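Local coordinates for protein glucokinase (Leishmania braziliensis MHOM/BR/75/M2904, PDB 6EDI) that probably phosphorylates D-glucose with ATP, as a glucokinase of the actin-like ATPase clan, and forms a dimer captured here in an open conformation, at residues P40-C45 with G55-S60; R108-G113 with L146-R151; S198-G203 with D226-L231; G283-Y288 with K302-V307; A322-Y327 with S357-K362. One frame throughout, in Å; residues are numbered along the deposited sequence.

The five contacts fall into three places. Interactions 1 and 2 share one mixed sheet, where strands 41-48 and 110-117 are neighbours, and they meet directly through the backbones of Ile-41, Arg-109 and Ala-111. Interactions 4 and 5 belong to the helical region on the opposite side of the chain's centre from them, joined where Asn-287 meets Ala-322. Interaction 3 stands apart, at the strand outermost in the second sheet within the chain, beside the partner subunit. Interactions 1 and 5 are buried; the other three are partly so. Backbone bonding dominates interaction 1, van der Waals packing interaction 2, a hydroxyl and an ion pair interaction 3, apolar packing with carboxylates at a helix start interaction 4, and aromatic rings interaction 5.

Interaction 1: P40-C45 with G55-S60; sequences PIYVVC and GFSQAS
Strands 41-45 and 55-58 run antiparallel, their directions 137° apart, as the two arms of the β-hairpin 41-48/51-58 in the mixed sheet; in the actin-like ATPase superfamily the turn of such a hairpin typically carries the first phosphate-binding motif. Two hydrogen-bonded pairs hold them. At Val-44 and Gly-55 the nearly straight bond from Val-44 N to Gly-55 O is 2.9 Å and the return bond, Gly-55 N to Val-44 O, 2.7 Å. At Tyr-42 and Ser-57 the serine grips one oxygen twice: Ser-57 N reaches Tyr-42 O at 2.7 Å in the carbonyl plane, while Ser-57 OG, set between its own N and carbonyl carbon (chi1 60°), donates to Tyr-42 O at 3.0 Å from above that plane. Ser-57 OG also lies against Val-44 CG1, on the face covered by helix 399-409. On the other face two methyls meet the Phe-56 ring obliquely, Ile-41 CG2 at CD1 (3.6 Å) and Val-43 CG2 at CE1 (3.6 Å); Val-91 and Leu-95 of helix 84-98 pack there too. Where the strands part, a water bridges them, donating to Pro-40 O and accepting from Ala-59 N at 2.9 Å.

Interaction 2: R108-G113 with L146-R151; sequences RRVASG and LFPKGR
The start of strand 110-117 in the mixed sheet is met by the loop that leads into its parallel neighbour, strand 152-156; a type II β-turn from Pro-148 to Arg-151, with Gly-150 at positive phi, brings the chain round. Arg-151 lies alongside one backbone oxygen. Its CB stands 3.7 Å from Ala-111 O, CG is slightly farther off, and CD comes closest, 3.2 Å from Ala-111 O. The chain bends at chi2 (-149°) and chi3 (135°), NE draws away to 3.9 Å from Ala-111 O, and the guanidinium lies beyond, so the aliphatic part of the arginine, not its charge, makes the contact; the side chain also packs on Leu-411. The backbone of the same residue gives a single, weak bond: Gly-113 N to Arg-151 O, 3.3 Å. Ser-112 CA makes a bent CH...O contact with that oxygen. On the other flank Val-110 CG1 crosses the proline ring at about a right angle, touching Pro-148 CG at 3.8 Å. Phe-147 CD2, 3.5 Å from Gly-113 C, and Leu-146 O close in directly on the bare Gly-113 backbone. Buried and with no hydrogen-bond partner in the model, Leu-146 O receives a CH...O approach from Gly-113 CA, at 3.6 Å.

Interaction 3: S198-G203 with D226-L231; sequences STIGRG and DSYIVL
Asp-226 lies just before strand 227-233, the outermost of its sheet within the chain, at a G1 β-bulge where it and Ser-227 both face Val-222. Its CG is anti to the backbone N (chi1 -173°), and OD1 lies over one face of the Arg-202 guanidinium, toward the rim and 3.0 Å from Arg-202 NE. So far above the plane, it has no N-H aimed at it: the salt bridge is one of charges only, with carboxylate and guanidinium planes 77° apart. OD1 is hydrogen-bonded instead to the hydroxyl of Tyr-221. Two residues on, Tyr-228 reaches across to the loop 198-203. Tyr-228 OH donates to Gly-201 O at 2.6 Å, arriving 57° above the carbonyl plane, and Ile-200 CD1 meets Tyr-228 CE2 tip to tip at 3.7 Å. Further along, Ile-229 and Leu-231 pack on Val-222 and Arg-204 of the second subunit, while Arg-202 O bonds Asn-123 of that subunit. The loop beside the dimer interface is thus tied by one short hydroxyl bond, whereas the ion pair, resting on charge alone, probably tolerates more movement.

Interaction 4: G283-Y288 with K302-V307; sequences GLEFNY and KSAPEV
Leu-284 and Tyr-288 both carry CG anti to the backbone N (chi1 179° and -173°), which sends two side chains one helical turn apart toward helix 304-313, while Glu-285 holds CG beside its N (chi1 -62°) and stretches out beyond it. Val-307 fills the space between the first two: its CG1 meets Leu-284 CD1 tip to tip at 3.8 Å, and its CG2 lies 3.6 Å from Tyr-288 CB. The Tyr-288 ring is crossed obliquely by Lys-302, whose CB stands 3.8 Å from Tyr-288 CD2; a weak bond of 3.4 Å links Lys-302 NZ to Tyr-288 OH, which has its stronger partner in Asp-316. Glu-285 uses the anti lone pair of OE2 to take the N-H of Ala-304, at 2.7 Å. At the start of the second helix, Glu-306 OE2 receives both Ser-303 N, at 2.9 Å and from above the carboxylate plane, and Ser-303 OG, at 2.7 Å. Two carboxylates thus sit at the amino end of helix 304-313, where the helix dipole would favour their charged form. Ser-303 holds the N-cap position but its side chain makes no capping bond; only the half of a capping box from Glu-306 to Ser-303 N is present, supplemented by a glutamate from the neighbouring helix.

Interaction 5: A322-Y327 with S357-K362; sequences AVDRLY and SFYFEK
This is a buried helix-helix contact built on an aromatic cluster of Tyr-327, Tyr-359 and Phe-360, joining the long helix 317-341 to the short, weakly bonded helix 357-361 in the helical part of the fold. The segment axes cross nearly at right angles (81°) and stay 11.4 Å apart at closest approach, so large side chains have to fill the gap. Tyr-359, with CG anti to its backbone N, runs straight at the long helix. Val-323 CG1 approaches its ring obliquely, touching Tyr-359 CD1 at 3.7 Å, while Tyr-327, sliding past in the opposite direction, lays CD2 over one face of the ring, 3.5 Å from Tyr-359 CD2; the two planes are tilted by 36° and so neither stacked nor edge-to-face. Phe-360 then brings its edge to the face of Tyr-327: Phe-360 CZ sits over the centre of that ring, 3.8 Å from Tyr-327 CE1, with the planes at 52°. Leu-369 of helix 363-373 packs against all three residues. At the far end of Tyr-327 the hydroxyl bonds Asn-356. The one polar tie between the two segments is at the tip of Tyr-359, where Asp-324, its CG anti to N, swings a carboxylate to the ring edge; Tyr-359 OH donates to the anti lone pair of Asp-324 OD1 over a short 2.5 Å.

Interaction 1: P40-C45 with G55-S60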
# COMPACT_ATOMS: atom_id res chain seq x y z
N PRO A 40 -28.59 -1.40 11.38
CA PRO A 40 -28.09 -0.65 10.23
C PRO A 40 -28.33 -1.44 8.96
O PRO A 40 -28.34 -2.67 8.99
CB PRO A 40 -26.57 -0.58 10.48
CG PRO A 40 -26.36 -1.08 11.91
CD PRO A 40 -27.50 -2.00 12.17
N ILE A 41 -28.53 -0.74 7.85
CA ILE A 41 -28.64 -1.40 6.56
C ILE A 41 -27.49 -0.94 5.67
O ILE A 41 -27.26 0.26 5.52
CB ILE A 41 -29.98 -1.07 5.87
CG1 ILE A 41 -31.16 -1.56 6.72
CG2 ILE A 41 -30.02 -1.69 4.47
CD1 ILE A 41 -31.25 -3.08 6.83
N TYR A 42 -26.78 -1.89 5.07
CA TYR A 42 -25.69 -1.57 4.16
C TYR A 42 -26.11 -1.89 2.71
O TYR A 42 -26.45 -3.03 2.38
CB TYR A 42 -24.41 -2.32 4.59
CG TYR A 42 -24.04 -2.14 6.06
CD1 TYR A 42 -23.23 -1.09 6.47
CD2 TYR A 42 -24.52 -3.01 7.04
CE1 TYR A 42 -22.89 -0.92 7.80
CE2 TYR A 42 -24.20 -2.85 8.38
CZ TYR A 42 -23.39 -1.80 8.76
OH TYR A 42 -23.06 -1.64 10.08
N VAL A 43 -26.14 -0.87 1.87
CA VAL A 43 -26.54 -1.03 0.47
C VAL A 43 -25.37 -1.63 -0.30
O VAL A 43 -24.22 -1.18 -0.15
CB VAL A 43 -27.03 0.29 -0.15
CG1 VAL A 43 -27.05 0.21 -1.67
CG2 VAL A 43 -28.45 0.62 0.36
N VAL A 44 -25.67 -2.67 -1.06
CA VAL A 44 -24.64 -3.41 -1.77
C VAL A 44 -24.99 -3.47 -3.24
O VAL A 44 -26.17 -3.50 -3.63
CB VAL A 44 -24.45 -4.86 -1.21
CG1 VAL A 44 -24.32 -4.84 0.27
CG2 VAL A 44 -25.61 -5.76 -1.61
N CYS A 45 -23.95 -3.49 -4.06
CA CYS A 45 -24.10 -3.53 -5.51
C CYS A 45 -22.78 -3.99 -6.10
O CYS A 45 -21.72 -3.56 -5.68
CB CYS A 45 -24.49 -2.15 -6.05
SG CYS A 45 -24.56 -2.01 -7.86
N GLY A 55 -28.68 -4.60 -3.85
CA GLY A 55 -29.46 -5.03 -2.71
C GLY A 55 -29.02 -4.46 -1.38
O GLY A 55 -28.47 -3.37 -1.31
N PHE A 56 -29.26 -5.23 -0.33
CA PHE A 56 -29.12 -4.75 1.04
C PHE A 56 -28.49 -5.84 1.88
O PHE A 56 -28.72 -7.03 1.64
CB PHE A 56 -30.50 -4.39 1.60
CG PHE A 56 -31.21 -3.36 0.81
CD1 PHE A 56 -30.95 -2.02 1.01
CD2 PHE A 56 -32.11 -3.74 -0.19
CE1 PHE A 56 -31.59 -1.05 0.25
CE2 PHE A 56 -32.76 -2.79 -0.95
CZ PHE A 56 -32.51 -1.45 -0.73
N SER A 57 -27.69 -5.43 2.85
CA SER A 57 -27.04 -6.39 3.73
C SER A 57 -27.16 -5.92 5.17
O SER A 57 -27.32 -4.73 5.43
CB SER A 57 -25.56 -6.54 3.38
OG SER A 57 -24.92 -5.28 3.52
N GLN A 58 -27.07 -6.86 6.10
CA GLN A 58 -27.02 -6.49 7.51
C GLN A 58 -26.32 -7.62 8.23
O GLN A 58 -26.17 -8.72 7.69
CB GLN A 58 -28.44 -6.32 8.05
CG GLN A 58 -29.31 -7.53 7.79
CD GLN A 58 -30.64 -7.47 8.51
OE1 GLN A 58 -31.35 -8.47 8.60
NE2 GLN A 58 -30.98 -6.30 9.05
N ALA A 59 -25.86 -7.35 9.45
CA ALA A 59 -25.34 -8.40 10.32
C ALA A 59 -26.42 -8.87 11.31
O ALA A 59 -27.62 -8.75 11.06
CB ALA A 59 -24.12 -7.90 11.07
N SER A 60 -25.95 -9.43 12.43
CA SER A 60 -26.78 -9.80 13.58
C SER A 60 -25.80 -10.11 14.70
O SER A 60 -24.81 -10.81 14.48
CB SER A 60 -27.66 -11.02 13.28
OG SER A 60 -28.52 -10.80 12.17
O HOH W 1 -26.69 -4.78 10.51

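Interaction 2: R108-G113 with L146-R151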
# COMPACT_ATOMS: atom_id res chain seq x y z
N ARG A 108 -34.08 5.13 6.53
CA ARG A 108 -33.41 5.93 7.57
C ARG A 108 -32.30 5.15 8.24
O ARG A 108 -31.46 5.73 8.92
CB ARG A 108 -34.41 6.40 8.63
CG ARG A 108 -35.52 7.27 8.10
CD ARG A 108 -35.03 8.35 7.13
NE ARG A 108 -36.16 9.18 6.71
CZ ARG A 108 -37.03 8.82 5.78
NH1 ARG A 108 -36.88 7.64 5.17
NH2 ARG A 108 -38.04 9.62 5.45
N ARG A 109 -32.30 3.83 8.07
CA ARG A 109 -31.27 2.99 8.69
C ARG A 109 -30.14 2.64 7.73
O ARG A 109 -29.24 1.89 8.09
CB ARG A 109 -31.89 1.74 9.32
CG ARG A 109 -32.77 2.04 10.54
CD ARG A 109 -33.43 0.79 11.05
NE ARG A 109 -34.45 0.29 10.13
CZ ARG A 109 -34.42 -0.91 9.55
NH1 ARG A 109 -33.43 -1.75 9.80
NH2 ARG A 109 -35.40 -1.26 8.73
N VAL A 110 -30.18 3.22 6.52
CA VAL A 110 -29.12 2.98 5.53
C VAL A 110 -27.84 3.63 6.05
O VAL A 110 -27.75 4.84 6.16
CB VAL A 110 -29.46 3.55 4.13
CG1 VAL A 110 -28.29 3.36 3.17
CG2 VAL A 110 -30.70 2.87 3.56
N ALA A 111 -26.86 2.79 6.38
CA ALA A 111 -25.63 3.27 7.00
C ALA A 111 -24.53 3.55 5.99
O ALA A 111 -23.55 4.25 6.30
CB ALA A 111 -25.17 2.28 8.07
N SER A 112 -24.68 3.02 4.77
CA SER A 112 -23.70 3.19 3.72
C SER A 112 -24.20 2.58 2.43
O SER A 112 -25.13 1.77 2.42
CB SER A 112 -22.39 2.50 4.08
OG SER A 112 -22.57 1.10 4.17
N GLY A 113 -23.55 2.97 1.34
CA GLY A 113 -23.80 2.36 0.05
C GLY A 113 -22.48 2.21 -0.67
O GLY A 113 -21.57 3.03 -0.51
N LEU A 146 -29.92 5.74 -1.26
CA LEU A 146 -29.20 4.46 -1.29
C LEU A 146 -27.72 4.67 -1.04
O LEU A 146 -27.03 3.76 -0.58
CB LEU A 146 -29.41 3.73 -2.62
CG LEU A 146 -30.86 3.36 -2.91
CD1 LEU A 146 -31.00 2.55 -4.18
CD2 LEU A 146 -31.45 2.60 -1.72
N PHE A 147 -27.23 5.87 -1.33
CA PHE A 147 -25.82 6.17 -1.15
C PHE A 147 -25.62 7.46 -0.38
O PHE A 147 -25.42 8.52 -0.98
CB PHE A 147 -25.10 6.22 -2.51
CG PHE A 147 -25.24 4.94 -3.30
CD1 PHE A 147 -26.32 4.74 -4.15
CD2 PHE A 147 -24.30 3.92 -3.15
CE1 PHE A 147 -26.45 3.55 -4.87
CE2 PHE A 147 -24.42 2.73 -3.86
CZ PHE A 147 -25.50 2.55 -4.72
N PRO A 148 -25.66 7.36 0.96
CA PRO A 148 -25.64 8.56 1.81
C PRO A 148 -24.38 9.37 1.62
O PRO A 148 -23.29 8.81 1.43
CB PRO A 148 -25.71 7.99 3.24
CG PRO A 148 -26.40 6.68 3.10
CD PRO A 148 -25.89 6.14 1.76
N LYS A 149 -24.55 10.69 1.65
CA LYS A 149 -23.45 11.63 1.53
C LYS A 149 -22.38 11.28 2.55
O LYS A 149 -22.70 11.04 3.71
CB LYS A 149 -23.96 13.06 1.77
CG LYS A 149 -22.86 14.09 1.97
CD LYS A 149 -23.42 15.46 2.34
CE LYS A 149 -22.31 16.43 2.77
NZ LYS A 149 -22.84 17.79 3.11
N GLY A 150 -21.13 11.22 2.11
CA GLY A 150 -20.02 10.99 3.02
C GLY A 150 -19.96 9.58 3.59
O GLY A 150 -19.16 9.29 4.48
N ARG A 151 -20.78 8.69 3.05
CA ARG A 151 -20.84 7.32 3.55
C ARG A 151 -20.91 6.34 2.39
O ARG A 151 -21.45 5.25 2.52
CB ARG A 151 -22.06 7.14 4.46
CG ARG A 151 -22.10 8.05 5.70
CD ARG A 151 -22.81 7.32 6.83
NE ARG A 151 -22.17 7.41 8.15
CZ ARG A 151 -20.87 7.32 8.41
NH1 ARG A 151 -19.96 7.15 7.45
NH2 ARG A 151 -20.45 7.40 9.66

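Interaction 3: S198-G203 with D226-L231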
# COMPACT_ATOMS: atom_id res chain seq x y z
N SER A 198 -8.92 -17.90 12.57
CA SER A 198 -10.19 -17.59 13.23
C SER A 198 -10.60 -16.17 12.94
O SER A 198 -11.76 -15.80 13.08
CB SER A 198 -10.06 -17.79 14.74
OG SER A 198 -9.70 -19.13 15.00
N THR A 199 -9.62 -15.37 12.53
CA THR A 199 -9.81 -13.94 12.32
C THR A 199 -8.63 -13.50 11.48
O THR A 199 -7.62 -14.22 11.43
CB THR A 199 -9.80 -13.19 13.66
OG1 THR A 199 -9.82 -11.77 13.44
CG2 THR A 199 -8.56 -13.57 14.46
N ILE A 200 -8.72 -12.37 10.78
CA ILE A 200 -7.51 -11.81 10.17
C ILE A 200 -6.70 -11.14 11.27
O ILE A 200 -5.48 -10.99 11.17
CB ILE A 200 -7.79 -10.78 9.06
CG1 ILE A 200 -8.69 -9.64 9.56
CG2 ILE A 200 -8.41 -11.46 7.84
CD1 ILE A 200 -8.67 -8.42 8.64
N GLY A 201 -7.38 -10.74 12.34
CA GLY A 201 -6.71 -10.13 13.47
C GLY A 201 -6.40 -8.66 13.28
O GLY A 201 -6.75 -8.08 12.25
N ARG A 202 -5.77 -8.05 14.28
CA ARG A 202 -5.42 -6.63 14.23
C ARG A 202 -4.05 -6.39 13.58
O ARG A 202 -3.04 -6.18 14.27
CB ARG A 202 -5.44 -6.01 15.62
CG ARG A 202 -6.78 -6.15 16.31
CD ARG A 202 -7.34 -4.80 16.72
NE ARG A 202 -8.72 -4.91 17.17
CZ ARG A 202 -9.11 -4.74 18.42
NH1 ARG A 202 -8.22 -4.41 19.36
NH2 ARG A 202 -10.39 -4.88 18.74
N GLY A 203 -4.03 -6.42 12.26
CA GLY A 203 -2.83 -6.18 11.48
C GLY A 203 -3.18 -6.15 10.01
O GLY A 203 -4.35 -6.33 9.64
N ASP A 226 -8.61 2.11 15.72
CA ASP A 226 -8.96 0.69 15.81
C ASP A 226 -9.90 0.31 14.67
O ASP A 226 -11.00 -0.23 14.88
CB ASP A 226 -9.58 0.36 17.17
CG ASP A 226 -9.82 -1.12 17.36
OD1 ASP A 226 -9.03 -1.91 16.82
OD2 ASP A 226 -10.80 -1.48 18.04
N SER A 227 -9.49 0.63 13.45
CA SER A 227 -10.34 0.39 12.29
C SER A 227 -9.46 -0.04 11.14
O SER A 227 -8.23 0.03 11.23
CB SER A 227 -11.10 1.67 11.91
OG SER A 227 -10.18 2.70 11.68
N TYR A 228 -10.09 -0.48 10.06
CA TYR A 228 -9.35 -0.91 8.89
C TYR A 228 -9.72 -0.08 7.67
O TYR A 228 -10.85 0.43 7.57
CB TYR A 228 -9.69 -2.37 8.56
CG TYR A 228 -9.41 -3.40 9.64
CD1 TYR A 228 -10.27 -3.57 10.73
CD2 TYR A 228 -8.33 -4.25 9.52
CE1 TYR A 228 -10.01 -4.55 11.70
CE2 TYR A 228 -8.07 -5.24 10.47
CZ TYR A 228 -8.91 -5.38 11.54
OH TYR A 228 -8.62 -6.36 12.47
N ILE A 229 -8.80 0.04 6.72
CA ILE A 229 -9.14 0.66 5.45
C ILE A 229 -8.52 -0.21 4.37
O ILE A 229 -7.42 -0.72 4.54
CB ILE A 229 -8.66 2.13 5.34
CG1 ILE A 229 -9.07 2.75 4.00
CG2 ILE A 229 -7.14 2.26 5.60
CD1 ILE A 229 -9.01 4.28 3.98
N VAL A 230 -9.25 -0.41 3.28
CA VAL A 230 -8.71 -1.21 2.19
C VAL A 230 -8.14 -0.31 1.10
O VAL A 230 -8.74 0.72 0.75
CB VAL A 230 -9.75 -2.16 1.59
CG1 VAL A 230 -9.17 -2.85 0.34
CG2 VAL A 230 -10.20 -3.19 2.63
N LEU A 231 -6.98 -0.68 0.57
CA LEU A 231 -6.41 0.01 -0.56
C LEU A 231 -6.44 -0.96 -1.72
O LEU A 231 -5.93 -2.08 -1.59
CB LEU A 231 -4.96 0.43 -0.28
CG LEU A 231 -4.74 1.71 0.54
CD1 LEU A 231 -5.15 1.48 1.99
CD2 LEU A 231 -3.30 2.20 0.47

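Interaction 4: G283-Y288 with K302-V307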
# COMPACT_ATOMS: atom_id res chain seq x y z
N GLY A 283 -1.22 -17.86 -18.12
CA GLY A 283 0.04 -18.41 -17.66
C GLY A 283 -0.03 -19.91 -17.45
O GLY A 283 0.91 -20.63 -17.76
N LEU A 284 -1.16 -20.39 -16.93
CA LEU A 284 -1.31 -21.83 -16.71
C LEU A 284 -1.26 -22.58 -18.05
O LEU A 284 -0.61 -23.63 -18.18
CB LEU A 284 -2.60 -22.15 -15.97
CG LEU A 284 -2.76 -23.67 -15.78
CD1 LEU A 284 -1.59 -24.22 -14.96
CD2 LEU A 284 -4.09 -24.00 -15.13
N GLU A 285 -1.92 -22.01 -19.05
CA GLU A 285 -1.89 -22.57 -20.40
C GLU A 285 -0.49 -22.55 -20.99
O GLU A 285 -0.08 -23.50 -21.68
CB GLU A 285 -2.89 -21.85 -21.30
CG GLU A 285 -4.33 -22.01 -20.79
CD GLU A 285 -5.37 -21.28 -21.61
OE1 GLU A 285 -5.00 -20.63 -22.61
OE2 GLU A 285 -6.56 -21.36 -21.24
N PHE A 286 0.26 -21.48 -20.72
CA PHE A 286 1.64 -21.41 -21.16
C PHE A 286 2.50 -22.43 -20.43
O PHE A 286 3.38 -23.07 -21.02
CB PHE A 286 2.22 -20.01 -20.94
CG PHE A 286 3.68 -19.91 -21.27
CD1 PHE A 286 4.09 -19.72 -22.58
CD2 PHE A 286 4.64 -20.03 -20.27
CE1 PHE A 286 5.44 -19.65 -22.90
CE2 PHE A 286 5.99 -19.95 -20.57
CZ PHE A 286 6.40 -19.76 -21.89
N ASN A 287 2.25 -22.56 -19.13
CA ASN A 287 3.00 -23.51 -18.32
C ASN A 287 2.88 -24.93 -18.83
O ASN A 287 3.85 -25.70 -18.83
CB ASN A 287 2.57 -23.41 -16.87
CG ASN A 287 3.22 -22.24 -16.16
OD1 ASN A 287 3.90 -21.43 -16.80
ND2 ASN A 287 3.00 -22.13 -14.85
N TYR A 288 1.68 -25.27 -19.29
CA TYR A 288 1.43 -26.61 -19.81
C TYR A 288 2.29 -26.90 -21.03
O TYR A 288 2.99 -27.91 -21.08
CB TYR A 288 -0.04 -26.80 -20.14
CG TYR A 288 -0.37 -28.23 -20.52
CD1 TYR A 288 -0.30 -29.25 -19.58
CD2 TYR A 288 -0.75 -28.56 -21.81
CE1 TYR A 288 -0.60 -30.56 -19.91
CE2 TYR A 288 -1.06 -29.86 -22.16
CZ TYR A 288 -0.97 -30.86 -21.21
OH TYR A 288 -1.28 -32.16 -21.56
N LYS A 302 -4.24 -26.90 -24.74
CA LYS A 302 -5.10 -27.09 -23.58
C LYS A 302 -5.43 -25.78 -22.87
O LYS A 302 -4.55 -24.96 -22.61
CB LYS A 302 -4.47 -28.06 -22.58
CG LYS A 302 -4.92 -29.51 -22.68
CD LYS A 302 -4.56 -30.13 -24.01
CE LYS A 302 -4.55 -31.66 -23.92
NZ LYS A 302 -3.22 -32.21 -24.33
N SER A 303 -6.71 -25.58 -22.57
CA SER A 303 -7.13 -24.40 -21.83
C SER A 303 -6.85 -24.58 -20.34
O SER A 303 -6.58 -25.70 -19.88
CB SER A 303 -8.62 -24.11 -22.05
OG SER A 303 -9.42 -25.20 -21.63
N ALA A 304 -6.88 -23.49 -19.60
CA ALA A 304 -6.61 -23.54 -18.17
C ALA A 304 -7.53 -24.51 -17.39
O ALA A 304 -7.04 -25.26 -16.53
CB ALA A 304 -6.63 -22.15 -17.57
N PRO A 305 -8.85 -24.49 -17.67
CA PRO A 305 -9.72 -25.47 -17.02
C PRO A 305 -9.20 -26.89 -17.21
O PRO A 305 -9.13 -27.66 -16.24
CB PRO A 305 -11.03 -25.33 -17.79
CG PRO A 305 -11.06 -23.92 -18.23
CD PRO A 305 -9.63 -23.54 -18.49
N GLU A 306 -8.80 -27.21 -18.44
CA GLU A 306 -8.39 -28.57 -18.79
C GLU A 306 -7.13 -28.99 -18.05
O GLU A 306 -7.06 -30.09 -17.49
CB GLU A 306 -8.11 -28.68 -20.29
CG GLU A 306 -9.23 -28.28 -21.22
CD GLU A 306 -8.76 -28.24 -22.67
OE1 GLU A 306 -8.17 -29.25 -23.13
OE2 GLU A 306 -8.96 -27.20 -23.34
N VAL A 307 -6.12 -28.12 -18.08
CA VAL A 307 -4.86 -28.40 -17.42
C VAL A 307 -5.12 -28.71 -15.95
O VAL A 307 -4.66 -29.71 -15.42
CB VAL A 307 -3.85 -27.22 -17.59
CG1 VAL A 307 -2.61 -27.46 -16.75
CG2 VAL A 307 -3.49 -27.03 -19.06

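Interaction 5: A322-Y327 with S357-K362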
# COMPACT_ATOMS: atom_id res chain seq x y z
N ALA A 322 2.71 -27.88 -14.55
CA ALA A 322 2.21 -26.56 -14.94
C ALA A 322 1.45 -25.89 -13.80
O ALA A 322 1.57 -24.68 -13.60
CB ALA A 322 1.35 -26.66 -16.17
N VAL A 323 0.66 -26.67 -13.07
CA VAL A 323 -0.04 -26.17 -11.88
C VAL A 323 0.94 -25.83 -10.78
O VAL A 323 0.81 -24.79 -10.11
CB VAL A 323 -1.07 -27.19 -11.36
CG1 VAL A 323 -1.60 -26.79 -9.99
CG2 VAL A 323 -2.22 -27.29 -12.32
N ASP A 324 1.90 -26.72 -10.56
CA ASP A 324 2.91 -26.50 -9.53
C ASP A 324 3.68 -25.20 -9.79
O ASP A 324 3.86 -24.40 -8.88
CB ASP A 324 3.88 -27.69 -9.45
CG ASP A 324 4.89 -27.56 -8.33
OD1 ASP A 324 4.49 -27.32 -7.16
OD2 ASP A 324 6.10 -27.70 -8.62
N ARG A 325 4.12 -25.00 -11.04
CA ARG A 325 4.81 -23.77 -11.39
C ARG A 325 3.91 -22.55 -11.23
O ARG A 325 4.37 -21.47 -10.81
CB ARG A 325 5.39 -23.83 -12.82
CG ARG A 325 6.34 -22.66 -13.11
CD ARG A 325 6.80 -22.55 -14.55
NE ARG A 325 7.54 -23.72 -15.01
CZ ARG A 325 8.83 -23.94 -14.78
NH1 ARG A 325 9.54 -23.08 -14.06
NH2 ARG A 325 9.40 -25.04 -15.25
N LEU A 326 2.63 -22.72 -11.54
CA LEU A 326 1.65 -21.64 -11.41
C LEU A 326 1.62 -21.10 -9.99
O LEU A 326 1.79 -19.90 -9.77
CB LEU A 326 0.24 -22.11 -11.81
CG LEU A 326 -0.75 -20.98 -12.13
CD1 LEU A 326 -0.45 -20.37 -13.50
CD2 LEU A 326 -2.21 -21.42 -12.06
N TYR A 327 1.40 -21.99 -9.02
CA TYR A 327 1.35 -21.58 -7.63
C TYR A 327 2.71 -21.25 -7.01
O TYR A 327 2.79 -20.46 -6.06
CB TYR A 327 0.58 -22.62 -6.82
CG TYR A 327 -0.88 -22.59 -7.18
CD1 TYR A 327 -1.58 -21.39 -7.20
CD2 TYR A 327 -1.55 -23.75 -7.55
CE1 TYR A 327 -2.92 -21.35 -7.54
CE2 TYR A 327 -2.88 -23.72 -7.90
CZ TYR A 327 -3.56 -22.52 -7.89
OH TYR A 327 -4.88 -22.47 -8.22
N SER A 357 -8.51 -26.47 -4.77
CA SER A 357 -8.25 -26.91 -3.41
C SER A 357 -7.41 -28.19 -3.36
O SER A 357 -6.54 -28.33 -2.49
CB SER A 357 -9.57 -27.12 -2.67
OG SER A 357 -9.31 -27.37 -1.30
N PHE A 358 -7.67 -29.11 -4.30
CA PHE A 358 -6.91 -30.35 -4.43
C PHE A 358 -5.40 -30.13 -4.35
O PHE A 358 -4.69 -30.89 -3.69
CB PHE A 358 -7.29 -31.08 -5.74
CG PHE A 358 -6.64 -30.51 -6.98
CD1 PHE A 358 -7.23 -29.46 -7.67
CD2 PHE A 358 -5.43 -31.01 -7.44
CE1 PHE A 358 -6.62 -28.92 -8.80
CE2 PHE A 358 -4.81 -30.48 -8.56
CZ PHE A 358 -5.41 -29.44 -9.25
N TYR A 359 -4.90 -29.09 -5.01
CA TYR A 359 -3.47 -28.82 -4.99
C TYR A 359 -2.99 -28.51 -3.57
O TYR A 359 -1.97 -29.03 -3.12
CB TYR A 359 -3.09 -27.69 -5.97
CG TYR A 359 -1.61 -27.36 -5.94
CD1 TYR A 359 -0.69 -28.12 -6.66
CD2 TYR A 359 -1.13 -26.30 -5.19
CE1 TYR A 359 0.67 -27.84 -6.63
CE2 TYR A 359 0.25 -26.00 -5.15
CZ TYR A 359 1.13 -26.78 -5.88
OH TYR A 359 2.50 -26.51 -5.85
N PHE A 360 -3.74 -27.69 -2.85
CA PHE A 360 -3.30 -27.24 -1.54
C PHE A 360 -3.61 -28.25 -0.44
O PHE A 360 -3.12 -28.12 0.69
CB PHE A 360 -3.94 -25.91 -1.19
CG PHE A 360 -3.74 -24.83 -2.22
CD1 PHE A 360 -2.59 -24.05 -2.21
CD2 PHE A 360 -4.73 -24.56 -3.14
CE1 PHE A 360 -2.42 -23.05 -3.15
CE2 PHE A 360 -4.56 -23.56 -4.08
CZ PHE A 360 -3.41 -22.80 -4.09
N GLU A 361 -4.43 -29.25 -0.75
CA GLU A 361 -4.74 -30.28 0.24
C GLU A 361 -3.57 -31.26 0.46
O GLU A 361 -3.54 -31.97 1.47
CB GLU A 361 -6.03 -31.02 -0.13
CG GLU A 361 -7.30 -30.16 -0.09
CD GLU A 361 -7.73 -29.79 1.33
OE1 GLU A 361 -7.29 -30.49 2.27
OE2 GLU A 361 -8.50 -28.82 1.50
N LYS A 362 -2.59 -31.25 -0.45
CA LYS A 362 -1.41 -32.11 -0.32
C LYS A 362 -0.33 -31.42 0.50
O LYS A 362 0.24 -30.42 0.06
CB LYS A 362 -0.82 -32.43 -1.70
CG LYS A 362 -1.80 -32.99 -2.72
CD LYS A 362 -1.08 -33.36 -4.02
CE LYS A 362 -2.05 -33.81 -5.12
NZ LYS A 362 -1.81 -33.04 -6.38